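Local coordinates for adenosine kinase, putative (Trypanosoma brucei, PDB 3OTX), which probably phosphorylates adenosine and related nucleosides to their monophosphates at the expense of ATP, with magnesium as cofactor, in purine salvage, at residues A[100-105]-A[112-117]; A[87-92]-A[154-159]; A[244-249]-A[271-276]; A[172-177]-A[201-206]. The protein carries 1 engineered substitution. All coordinates share one frame; numbering follows the deposited sequence.

Contact 1. Residues A[100-105]-A[112-117]; sequences VLKEAA and MAVEHT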
loop_
_atom_site.group_PDB
_atom_site.type_symbol
_atom_site.label_atom_id
_atom_site.label_comp_id
_atom_site.label_asym_id
_atom_site.label_seq_id
_atom_site.Cartn_x
_atom_site.Cartn_y
_atom_site.Cartn_z
ATOM N N VAL A 100 -9.323 17.259 3.551
ATOM C CA VAL A 100 -10.194 16.117 3.197
ATOM C C VAL A 100 -9.555 14.764 3.485
ATOM O O VAL A 100 -10.229 13.878 4.026
ATOM C CB VAL A 100 -10.679 16.198 1.717
ATOM C CG1 VAL A 100 -11.281 14.864 1.277
ATOM C CG2 VAL A 100 -11.678 17.352 1.563
ATOM N N LEU A 101 -8.273 14.595 3.179
ATOM C CA LEU A 101 -7.596 13.331 3.446
ATOM C C LEU A 101 -7.574 13.088 4.943
ATOM O O LEU A 101 -7.853 11.970 5.430
ATOM C CB LEU A 101 -6.165 13.358 2.913
ATOM C CG LEU A 101 -6.011 13.407 1.387
ATOM C CD1 LEU A 101 -4.584 13.773 1.030
ATOM C CD2 LEU A 101 -6.338 12.034 0.809
ATOM N N LYS A 102 -7.236 14.120 5.687
ATOM C CA LYS A 102 -7.199 13.960 7.162
ATOM C C LYS A 102 -8.582 13.672 7.737
ATOM O O LYS A 102 -8.736 12.819 8.629
ATOM C CB LYS A 102 -6.583 15.215 7.779
ATOM C CG LYS A 102 -6.441 15.207 9.301
ATOM C CD LYS A 102 -5.446 16.306 9.704
ATOM C CE LYS A 102 -4.860 15.990 11.072
ATOM N NZ LYS A 102 -5.810 16.314 12.185
ATOM N N GLU A 103 -9.597 14.383 7.240
ATOM C CA GLU A 103 -10.942 14.241 7.765
ATOM C C GLU A 103 -11.522 12.865 7.516
ATOM O O GLU A 103 -12.129 12.274 8.414
ATOM C CB GLU A 103 -11.881 15.341 7.233
ATOM C CG GLU A 103 -13.247 15.189 7.880
ATOM C CD GLU A 103 -14.231 16.256 7.534
ATOM O OE1 GLU A 103 -15.439 16.025 7.789
ATOM O OE2 GLU A 103 -13.830 17.332 7.012
ATOM N N ALA A 104 -11.386 12.379 6.282
ATOM C CA ALA A 104 -11.928 11.057 5.948
ATOM C C ALA A 104 -11.315 9.990 6.875
ATOM O O ALA A 104 -12.084 9.180 7.421
ATOM C CB ALA A 104 -11.612 10.703 4.471
ATOM N N ALA A 105 -9.977 10.009 7.051
ATOM C CA ALA A 105 -9.266 9.016 7.853
ATOM C C ALA A 105 -9.673 9.177 9.339
ATOM O O ALA A 105 -10.035 8.184 9.989
ATOM C CB ALA A 105 -7.773 9.147 7.650
ATOM N N MET A 112 -4.285 10.235 12.746
ATOM C CA MET A 112 -3.527 10.813 11.638
ATOM C C MET A 112 -2.371 11.659 12.161
ATOM O O MET A 112 -2.517 12.843 12.426
ATOM C CB MET A 112 -4.462 11.651 10.738
ATOM C CG MET A 112 -5.406 10.792 9.924
ATOM S SD MET A 112 -4.565 9.821 8.659
ATOM C CE MET A 112 -4.459 10.979 7.266
ATOM N N ALA A 113 -1.237 10.988 12.397
ATOM C CA ALA A 113 -0.057 11.653 12.921
ATOM C C ALA A 113 0.727 12.272 11.763
ATOM O O ALA A 113 1.895 11.939 11.508
ATOM C CB ALA A 113 0.791 10.661 13.722
ATOM N N VAL A 114 0.055 13.176 11.038
ATOM C CA VAL A 114 0.616 13.759 9.795
ATOM C C VAL A 114 1.354 15.053 10.047
ATOM O O VAL A 114 1.061 15.784 11.022
ATOM C CB VAL A 114 -0.507 13.976 8.713
ATOM C CG1 VAL A 114 -1.052 12.601 8.258
ATOM C CG2 VAL A 114 -1.627 14.883 9.257
ATOM N N GLU A 115 2.354 15.265 9.204
ATOM C CA GLU A 115 3.088 16.508 9.151
ATOM C C GLU A 115 2.335 17.477 8.268
ATOM O O GLU A 115 1.714 17.033 7.323
ATOM C CB GLU A 115 4.472 16.237 8.546
ATOM C CG GLU A 115 5.399 17.458 8.563
ATOM C CD GLU A 115 6.824 17.134 8.210
ATOM O OE1 GLU A 115 7.075 16.039 7.668
ATOM O OE2 GLU A 115 7.706 18.023 8.439
ATOM N N HIS A 116 2.423 18.773 8.552
ATOM C CA HIS A 116 1.945 19.783 7.614
ATOM C C HIS A 116 3.124 20.551 7.105
ATOM O O HIS A 116 4.036 20.902 7.874
ATOM C CB HIS A 116 0.978 20.784 8.250
ATOM C CG HIS A 116 -0.291 20.161 8.730
ATOM N ND1 HIS A 116 -1.491 20.288 8.060
ATOM C CD2 HIS A 116 -0.534 19.370 9.794
ATOM C CE1 HIS A 116 -2.426 19.619 8.713
ATOM N NE2 HIS A 116 -1.874 19.056 9.769
ATOM N N THR A 117 3.125 20.794 5.801
ATOM C CA THR A 117 4.171 21.601 5.173
ATOM C C THR A 117 3.533 22.740 4.376
ATOM O O THR A 117 2.359 22.652 3.961
ATOM C CB THR A 117 5.099 20.735 4.255
ATOM O OG1 THR A 117 6.145 21.552 3.701
ATOM C CG2 THR A 117 4.338 20.120 3.085
#

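Contact 2. Residues A[87-92]-A[154-159]; sequences TYVGCI and PAVVRA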
loop_
_atom_site.group_PDB
_atom_site.type_symbol
_atom_site.label_atom_id
_atom_site.label_comp_id
_atom_site.label_asym_id
_atom_site.label_seq_id
_atom_site.Cartn_x
_atom_site.Cartn_y
_atom_site.Cartn_z
ATOM N N THR A 87 -2.437 3.981 13.425
ATOM C CA THR A 87 -1.919 5.342 13.311
ATOM C C THR A 87 -1.253 5.439 11.954
ATOM O O THR A 87 -0.549 4.532 11.550
ATOM C CB THR A 87 -0.850 5.617 14.382
ATOM O OG1 THR A 87 -1.467 5.541 15.657
ATOM C CG2 THR A 87 -0.261 6.994 14.204
ATOM N N TYR A 88 -1.538 6.515 11.230
ATOM C CA TYR A 88 -0.988 6.747 9.890
ATOM C C TYR A 88 -0.076 7.956 9.949
ATOM O O TYR A 88 -0.424 8.989 10.566
ATOM C CB TYR A 88 -2.139 7.036 8.898
ATOM C CG TYR A 88 -1.683 7.371 7.525
ATOM C CD1 TYR A 88 -1.545 6.379 6.562
ATOM C CD2 TYR A 88 -1.433 8.699 7.151
ATOM C CE1 TYR A 88 -1.102 6.687 5.233
ATOM C CE2 TYR A 88 -1.008 9.019 5.861
ATOM C CZ TYR A 88 -0.853 8.017 4.906
ATOM O OH TYR A 88 -0.441 8.341 3.621
ATOM N N VAL A 89 1.075 7.827 9.310
ATOM C CA VAL A 89 2.038 8.928 9.189
ATOM C C VAL A 89 2.299 9.247 7.713
ATOM O O VAL A 89 2.570 8.347 6.905
ATOM C CB VAL A 89 3.364 8.596 9.943
ATOM C CG1 VAL A 89 4.482 9.615 9.683
ATOM C CG2 VAL A 89 3.085 8.595 11.439
ATOM N N GLY A 90 2.238 10.539 7.385
ATOM C CA GLY A 90 2.643 11.061 6.095
ATOM C C GLY A 90 2.605 12.576 6.175
ATOM O O GLY A 90 2.398 13.132 7.253
ATOM N N CYS A 91 2.812 13.263 5.036
ATOM C CA CYS A 91 2.927 14.697 5.051
ATOM C C CYS A 91 1.910 15.267 4.060
ATOM O O CYS A 91 1.799 14.785 2.926
ATOM C CB CYS A 91 4.364 15.111 4.711
ATOM S SG CYS A 91 4.663 16.897 4.786
ATOM N N ILE A 92 1.189 16.283 4.516
ATOM C CA ILE A 92 0.200 16.984 3.710
ATOM C C ILE A 92 0.420 18.477 3.858
ATOM O O ILE A 92 1.282 18.908 4.651
ATOM C CB ILE A 92 -1.253 16.694 4.177
ATOM C CG1 ILE A 92 -1.471 17.076 5.669
ATOM C CG2 ILE A 92 -1.638 15.241 3.939
ATOM C CD1 ILE A 92 -2.926 16.989 6.151
ATOM N N PRO A 154 7.299 14.038 19.016
ATOM C CA PRO A 154 6.653 13.244 20.081
ATOM C C PRO A 154 5.478 12.381 19.603
ATOM O O PRO A 154 5.400 11.210 19.994
ATOM C CB PRO A 154 6.183 14.314 21.090
ATOM C CG PRO A 154 7.148 15.443 20.896
ATOM C CD PRO A 154 7.556 15.430 19.430
ATOM N N ALA A 155 4.590 12.943 18.772
ATOM C CA ALA A 155 3.415 12.223 18.271
ATOM C C ALA A 155 3.797 10.977 17.476
ATOM O O ALA A 155 3.179 9.917 17.646
ATOM C CB ALA A 155 2.535 13.138 17.431
ATOM N N VAL A 156 4.823 11.099 16.633
ATOM C CA VAL A 156 5.299 9.971 15.823
ATOM C C VAL A 156 6.048 8.922 16.673
ATOM O O VAL A 156 5.820 7.732 16.538
ATOM C CB VAL A 156 6.133 10.457 14.629
ATOM C CG1 VAL A 156 6.759 9.272 13.814
ATOM C CG2 VAL A 156 5.245 11.355 13.730
ATOM N N VAL A 157 6.918 9.377 17.565
ATOM C CA VAL A 157 7.667 8.411 18.402
ATOM C C VAL A 157 6.710 7.678 19.352
ATOM O O VAL A 157 6.836 6.465 19.570
ATOM C CB VAL A 157 8.822 9.094 19.145
ATOM C CG1 VAL A 157 9.480 8.114 20.121
ATOM C CG2 VAL A 157 9.851 9.624 18.135
ATOM N N ARG A 158 5.734 8.408 19.887
ATOM C CA ARG A 158 4.694 7.812 20.726
ATOM C C ARG A 158 3.941 6.758 19.946
ATOM O O ARG A 158 3.735 5.644 20.435
ATOM C CB ARG A 158 3.733 8.907 21.212
ATOM C CG ARG A 158 2.468 8.392 21.902
ATOM C CD ARG A 158 1.476 9.540 22.087
ATOM N NE ARG A 158 0.230 9.124 22.731
ATOM C CZ ARG A 158 -0.766 9.951 23.052
ATOM N NH1 ARG A 158 -0.674 11.250 22.793
ATOM N NH2 ARG A 158 -1.860 9.477 23.636
ATOM N N ALA A 159 3.556 7.077 18.720
ATOM C CA ALA A 159 2.852 6.087 17.890
ATOM C C ALA A 159 3.686 4.858 17.589
ATOM O O ALA A 159 3.181 3.719 17.640
ATOM C CB ALA A 159 2.357 6.735 16.588
#

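Contact 3. Residues A[244-249]-A[271-276]; sequences EIARRA and STVLAT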
loop_
_atom_site.group_PDB
_atom_site.type_symbol
_atom_site.label_atom_id
_atom_site.label_comp_id
_atom_site.label_asym_id
_atom_site.label_seq_id
_atom_site.Cartn_x
_atom_site.Cartn_y
_atom_site.Cartn_z
ATOM N N GLU A 244 8.226 -20.236 -6.857
ATOM C CA GLU A 244 9.698 -20.296 -6.730
ATOM C C GLU A 244 10.258 -18.941 -6.291
ATOM O O GLU A 244 11.133 -18.870 -5.438
ATOM C CB GLU A 244 10.345 -20.784 -8.044
ATOM C CG GLU A 244 11.873 -20.848 -8.034
ATOM C CD GLU A 244 12.426 -21.811 -6.985
ATOM O OE1 GLU A 244 11.673 -22.674 -6.481
ATOM O OE2 GLU A 244 13.618 -21.668 -6.655
ATOM N N ILE A 245 9.722 -17.857 -6.849
ATOM C CA ILE A 245 10.140 -16.512 -6.429
ATOM C C ILE A 245 9.892 -16.315 -4.939
ATOM O O ILE A 245 10.760 -15.801 -4.218
ATOM C CB ILE A 245 9.467 -15.414 -7.295
ATOM C CG1 ILE A 245 9.848 -15.620 -8.767
ATOM C CG2 ILE A 245 9.891 -14.007 -6.848
ATOM C CD1 ILE A 245 8.985 -14.821 -9.766
ATOM N N ALA A 246 8.717 -16.724 -4.466
ATOM C CA ALA A 246 8.394 -16.653 -3.038
ATOM C C ALA A 246 9.361 -17.487 -2.169
ATOM O O ALA A 246 9.862 -16.983 -1.156
ATOM C CB ALA A 246 6.923 -17.030 -2.774
ATOM N N ARG A 247 9.635 -18.732 -2.581
ATOM C CA ARG A 247 10.586 -19.610 -1.893
ATOM C C ARG A 247 11.923 -18.899 -1.741
ATOM O O ARG A 247 12.506 -18.854 -0.643
ATOM C CB ARG A 247 10.758 -20.893 -2.730
ATOM C CG ARG A 247 11.562 -22.016 -2.109
ATOM C CD ARG A 247 11.362 -23.290 -2.955
ATOM N NE ARG A 247 10.052 -23.900 -2.707
ATOM C CZ ARG A 247 9.078 -24.076 -3.604
ATOM N NH1 ARG A 247 9.216 -23.717 -4.882
ATOM N NH2 ARG A 247 7.946 -24.641 -3.211
ATOM N N ARG A 248 12.415 -18.350 -2.842
ATOM C CA ARG A 248 13.722 -17.681 -2.825
ATOM C C ARG A 248 13.699 -16.359 -2.007
ATOM O O ARG A 248 14.705 -15.976 -1.394
ATOM C CB ARG A 248 14.226 -17.425 -4.242
ATOM C CG ARG A 248 14.428 -18.644 -5.100
ATOM C CD ARG A 248 14.953 -18.243 -6.452
ATOM N NE ARG A 248 14.973 -19.368 -7.382
ATOM C CZ ARG A 248 15.557 -19.353 -8.572
ATOM N NH1 ARG A 248 16.189 -18.261 -8.991
ATOM N NH2 ARG A 248 15.520 -20.432 -9.342
ATOM N N ALA A 249 12.584 -15.642 -1.996
ATOM C CA ALA A 249 12.533 -14.393 -1.209
ATOM C C ALA A 249 12.546 -14.728 0.267
ATOM O O ALA A 249 12.941 -13.908 1.097
ATOM C CB ALA A 249 11.275 -13.599 -1.563
ATOM N N SER A 271 -4.754 -18.370 -7.211
ATOM C CA SER A 271 -4.469 -18.455 -5.778
ATOM C C SER A 271 -3.313 -17.561 -5.284
ATOM O O SER A 271 -2.370 -17.248 -6.020
ATOM C CB SER A 271 -4.242 -19.918 -5.367
ATOM O OG SER A 271 -3.046 -20.395 -5.948
ATOM N N THR A 272 -3.434 -17.119 -4.039
ATOM C CA THR A 272 -2.419 -16.342 -3.399
ATOM C C THR A 272 -1.307 -17.284 -2.927
ATOM O O THR A 272 -1.574 -18.344 -2.352
ATOM C CB THR A 272 -2.991 -15.555 -2.212
ATOM O OG1 THR A 272 -3.809 -14.492 -2.719
ATOM C CG2 THR A 272 -1.875 -14.932 -1.362
ATOM N N VAL A 273 -0.078 -16.882 -3.201
ATOM C CA VAL A 273 1.112 -17.693 -2.851
ATOM C C VAL A 273 1.611 -17.229 -1.470
ATOM O O VAL A 273 1.770 -16.043 -1.235
ATOM C CB VAL A 273 2.210 -17.563 -3.927
ATOM C CG1 VAL A 273 3.530 -18.253 -3.502
ATOM C CG2 VAL A 273 1.751 -18.157 -5.232
ATOM N N LEU A 274 1.750 -18.168 -0.558
ATOM C CA LEU A 274 2.120 -17.881 0.822
ATOM C C LEU A 274 3.347 -18.725 1.152
ATOM O O LEU A 274 3.274 -19.945 1.126
ATOM C CB LEU A 274 0.969 -18.252 1.770
ATOM C CG LEU A 274 1.169 -18.157 3.288
ATOM C CD1 LEU A 274 1.519 -16.729 3.750
ATOM C CD2 LEU A 274 -0.053 -18.652 4.084
ATOM N N ALA A 275 4.483 -18.083 1.432
ATOM C CA ALA A 275 5.724 -18.852 1.708
ATOM C C ALA A 275 6.358 -18.438 3.006
ATOM O O ALA A 275 6.390 -17.251 3.343
ATOM C CB ALA A 275 6.727 -18.703 0.588
ATOM N N THR A 276 6.894 -19.435 3.718
ATOM C CA THR A 276 7.673 -19.199 4.927
ATOM C C THR A 276 8.830 -20.205 4.911
ATOM O O THR A 276 8.950 -21.009 3.975
ATOM C CB THR A 276 6.841 -19.421 6.203
ATOM O OG1 THR A 276 6.612 -20.823 6.353
ATOM C CG2 THR A 276 5.494 -18.660 6.207
#

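Contact 4. Residues A[172-177]-A[201-206]; sequences TLTVDV and PFIMQF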
loop_
_atom_site.group_PDB
_atom_site.type_symbol
_atom_site.label_atom_id
_atom_site.label_comp_id
_atom_site.label_asym_id
_atom_site.label_seq_id
_atom_site.Cartn_x
_atom_site.Cartn_y
_atom_site.Cartn_z
ATOM N N THR A 172 7.012 4.475 -0.195
ATOM C CA THR A 172 7.804 5.300 0.730
ATOM C C THR A 172 9.295 5.349 0.374
ATOM O O THR A 172 9.973 6.267 0.777
ATOM C CB THR A 172 7.673 4.849 2.202
ATOM O OG1 THR A 172 8.173 3.522 2.342
ATOM C CG2 THR A 172 6.209 4.894 2.639
ATOM N N LEU A 173 9.778 4.408 -0.428
ATOM C CA LEU A 173 11.215 4.333 -0.702
ATOM C C LEU A 173 11.674 5.465 -1.620
ATOM O O LEU A 173 12.875 5.718 -1.755
ATOM C CB LEU A 173 11.540 2.970 -1.322
ATOM C CG LEU A 173 11.276 1.837 -0.320
ATOM C CD1 LEU A 173 11.321 0.469 -1.007
ATOM C CD2 LEU A 173 12.283 1.860 0.853
ATOM N N THR A 174 10.712 6.140 -2.251
ATOM C CA THR A 174 11.085 7.273 -3.127
ATOM C C THR A 174 11.252 8.608 -2.388
ATOM O O THR A 174 11.699 9.598 -2.994
ATOM C CB THR A 174 10.106 7.487 -4.300
ATOM O OG1 THR A 174 8.969 8.259 -3.852
ATOM C CG2 THR A 174 9.660 6.182 -4.896
ATOM N N VAL A 175 10.903 8.627 -1.105
ATOM C CA VAL A 175 10.927 9.850 -0.296
ATOM C C VAL A 175 12.257 9.879 0.468
ATOM O O VAL A 175 13.240 10.448 -0.033
ATOM C CB VAL A 175 9.679 9.974 0.595
ATOM C CG1 VAL A 175 9.767 11.248 1.472
ATOM C CG2 VAL A 175 8.387 9.989 -0.305
ATOM N N ASP A 176 12.329 9.201 1.608
ATOM C CA ASP A 176 13.604 9.091 2.327
ATOM C C ASP A 176 13.699 7.730 2.981
ATOM O O ASP A 176 12.948 7.420 3.908
ATOM C CB ASP A 176 13.709 10.191 3.393
ATOM C CG ASP A 176 15.088 10.291 4.005
ATOM O OD1 ASP A 176 15.897 9.345 3.913
ATOM O OD2 ASP A 176 15.378 11.363 4.596
ATOM N N VAL A 177 14.642 6.940 2.515
ATOM C CA VAL A 177 14.838 5.585 3.043
ATOM C C VAL A 177 15.099 5.581 4.542
ATOM O O VAL A 177 14.689 4.653 5.245
ATOM C CB VAL A 177 15.975 4.847 2.286
ATOM C CG1 VAL A 177 17.385 5.406 2.644
ATOM C CG2 VAL A 177 15.919 3.313 2.530
ATOM N N PRO A 201 6.335 -2.123 -10.086
ATOM C CA PRO A 201 7.584 -2.520 -10.691
ATOM C C PRO A 201 8.639 -1.429 -10.675
ATOM O O PRO A 201 9.810 -1.761 -10.535
ATOM C CB PRO A 201 7.181 -2.891 -12.128
ATOM C CG PRO A 201 5.780 -3.427 -11.953
ATOM C CD PRO A 201 5.156 -2.542 -10.879
ATOM N N PHE A 202 8.275 -0.146 -10.746
ATOM C CA PHE A 202 9.308 0.912 -10.764
ATOM C C PHE A 202 10.144 1.040 -9.494
ATOM O O PHE A 202 11.248 1.590 -9.515
ATOM C CB PHE A 202 8.765 2.280 -11.209
ATOM C CG PHE A 202 8.005 3.044 -10.154
ATOM C CD1 PHE A 202 8.661 3.741 -9.144
ATOM C CD2 PHE A 202 6.621 3.117 -10.223
ATOM C CE1 PHE A 202 7.933 4.470 -8.187
ATOM C CE2 PHE A 202 5.900 3.859 -9.279
ATOM C CZ PHE A 202 6.548 4.526 -8.267
ATOM N N ILE A 203 9.601 0.519 -8.403
ATOM C CA ILE A 203 10.341 0.490 -7.156
ATOM C C ILE A 203 11.566 -0.426 -7.343
ATOM O O ILE A 203 12.684 -0.041 -6.982
ATOM C CB ILE A 203 9.445 -0.003 -5.987
ATOM C CG1 ILE A 203 8.313 1.015 -5.676
ATOM C CG2 ILE A 203 10.292 -0.302 -4.750
ATOM C CD1 ILE A 203 8.829 2.434 -5.215
ATOM N N MET A 204 11.350 -1.628 -7.884
ATOM C CA MET A 204 12.446 -2.562 -8.141
ATOM C C MET A 204 13.393 -2.080 -9.246
ATOM O O MET A 204 14.593 -2.346 -9.198
ATOM C CB MET A 204 11.886 -3.935 -8.524
ATOM C CG MET A 204 11.458 -4.858 -7.354
ATOM S SD MET A 204 10.080 -4.334 -6.339
ATOM C CE MET A 204 8.712 -4.615 -7.508
ATOM N N GLN A 205 12.858 -1.365 -10.234
ATOM C CA GLN A 205 13.667 -0.878 -11.352
ATOM C C GLN A 205 14.570 0.297 -10.978
ATOM O O GLN A 205 15.751 0.295 -11.340
ATOM C CB GLN A 205 12.780 -0.516 -12.543
ATOM C CG GLN A 205 12.023 -1.714 -13.114
ATOM C CD GLN A 205 10.767 -1.328 -13.920
ATOM O OE1 GLN A 205 10.258 -0.201 -13.836
ATOM N NE2 GLN A 205 10.265 -2.279 -14.703
ATOM N N PHE A 206 14.046 1.249 -10.201
ATOM C CA PHE A 206 14.721 2.529 -9.955
ATOM C C PHE A 206 15.047 2.861 -8.491
ATOM O O PHE A 206 15.781 3.823 -8.233
ATOM C CB PHE A 206 13.887 3.660 -10.552
ATOM C CG PHE A 206 13.669 3.522 -12.033
ATOM C CD1 PHE A 206 14.716 3.731 -12.927
ATOM C CD2 PHE A 206 12.417 3.190 -12.533
ATOM C CE1 PHE A 206 14.520 3.603 -14.307
ATOM C CE2 PHE A 206 12.206 3.059 -13.903
ATOM C CZ PHE A 206 13.267 3.271 -14.798
#

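Contact 1. Residues A[100-105]-A[112-117]
M112 lays its thioether against the helix of 100-105. SD stands 3.4 Å from CB of A105, and CG lies 3.7 Å from the same CB, so the methyl of A105 lies along the chain from CG through SD to CE. The terminal CE curls on toward the helix backbone and ends 4.0 Å from O of L101. Bends at chi2 (-68°) and chi3 (-85°) curl the chain so that SD and CE lie beside the helix. A second apolar patch is made by the aliphatic part of K102. With CG opposite the backbone N (chi1 -179°) the lysine reaches out over the following strand, where CE comes to 3.9 Å from CG2 of V114 and the two side chains slant across each other. CE also approaches the edge of the H116 ring, close to its plane, at the outer margin of the contact. The segments belong to a beta-alpha-beta unit, strand 91-92, helix 96-108 and strand 111-116, in which the chain turns back after the helix and runs parallel to strand 91-92. An inverse gamma turn centred on A113 spans M112 to V114, and both flanking side chains leave the backbone toward the helix. No hydrogen bond links the segments; the ammonium group of K102, after a bend at chi4, forms a salt bridge with E106 one helical turn on.

Contact 2. Residues A[87-92]-A[154-159]
V89 and V156 meet through one methyl each, CG2 to CG2 at 4.2 Å, their side chains crossing at about a right angle. Both valines have the same rotamer, with CG1 opposite the backbone N (chi1 172° in V89 and 175° in V156), which leaves CG2 as the branch that does the touching on each side. V89 points from its strand toward the helix, whereas V156 leaves the helix more obliquely. The second pair, T87 and A159, is closer: both CA-CB bonds point across the interface, and CG2 of the threonine stands 3.6 Å from CB of the alanine. A chi1 of -64° turns that methyl opposite the backbone N of T87; the hydroxyl, too, skirts the alanine, with OG1 4.1 Å from CB of A159. The small alanine lets the helix come near the strand, and the CA atoms of T87 and A159 are 6.7 Å apart. All four residues are buried, and no hydrogen bond spans the contact. H150 of helix 148-151 and Y11 of strand 10-13 pack against both valines. Helix 154-162 thus covers one face of the large, mostly parallel sheet at strand 86-89, as in the three-layer alpha/beta/alpha core of the ribokinase-like PfkB fold.

Contact 3. Residues A[244-249]-A[271-276]
A246 gives the largest share of the buried surface, its single methyl directed at the strand and placed between two side chains of it. CB lies 3.7 Å from CG1 of V273 and 3.8 Å from CB of A275, residues two apart that point from the same face of strand 270-276. In V273, CG1 is the branch opposite the backbone N (chi1 173°), and this rotamer brings it to the alanine. A275 is the second contributor: its methyl also faces the helix backbone, 4.0 Å from O of A246. With alanine on both sides, the CA atoms of A246 and A275 come within 5.9 Å, and the segment axes approach to 7.5 Å at an angle of 27°, nearly parallel. The outer side of the helix is charged. E244 forms a salt bridge with one arginine through each carboxylate oxygen: NH1 of R247 meets OE1 at 3.1 Å, and NE of R248 reaches the anti lone pair of OE2 at 2.8 Å, each oxygen lying in the plane of its guanidinium. R248 also makes a cation-pi contact with W237. T272 of the same strand touches the bound bis(adenosine)-5'-pentaphosphate. Strand 270-276 runs antiparallel between strands 262-267 and 279-283, and F265 and V280 from these neighbours extend the apolar layer beneath helix 242-251.

Contact 4. Residues A[172-177]-A[201-206]
This is an apolar contact between a loop and a short helix: the 3-10 turn at 172-174, on the way from strand 165-169 to helix 177-189, packs against the helix of 201-206. I203 is the main contributor from the helix and uses both of its methyl groups, each on a different partner. CG2, set opposite the backbone N by a chi1 of -67°, meets CD1 of L173 at 4.0 Å, while CD1, at the end of the other branch, lies 3.9 Å from CG2 of T174. The isoleucine crosses each of these side chains at about a right angle. L173 and T174 both direct their CA-CB bonds toward the helix, and the CA atoms of L173 and I203 are 7.6 Å apart. T174 presents its methyl rather than its hydroxyl; OG1 makes a weak hydrogen bond to O of F171. The same methyl carbon, CG2 of T174, also reaches F202, 4.1 Å from CE1, approaching the ring at its edge near the ring plane instead of over a face. F202 stands with CG between its backbone N and carbonyl carbon (chi1 79°), and its ring extends to the loop. No hydrogen bond joins the segments. The side chain of F202 comes to about 4 Å from that of F171, which binds adenosine, and to about 5 Å from the bound bis(adenosine)-5'-pentaphosphate, nearest atoms in both cases, so the contact borders the nucleotide pocket. L173 packs further on L211 and V214 of helix 208-214, T174 touches L140 of strand 133-141, and helix 225-235 contacts P201, M204 and Q205 of the 201-206 helix.

Contacts 1, 2 and 3 all set a helix against the large, mostly parallel sheet, whereas contact 4 joins a loop to a helix beside the nucleotide pocket. Contacts 1 and 2 are neighbours, their centres 10 Å apart, and are stitched together by probable backbone hydrogen bonds from E115 to G90 and T117 to I92. Contact 3 lies on the opposite side of the chain's centre, about 35 Å from contact 1 between centres. Contacts 2 and 3 are buried and rely on the methyls of alanine, valine and, in contact 2, threonine; contacts 1 and 4 are partly buried and mix in longer side chains, a thioether and lysine methylenes in one, an isoleucine and an aromatic edge in the other.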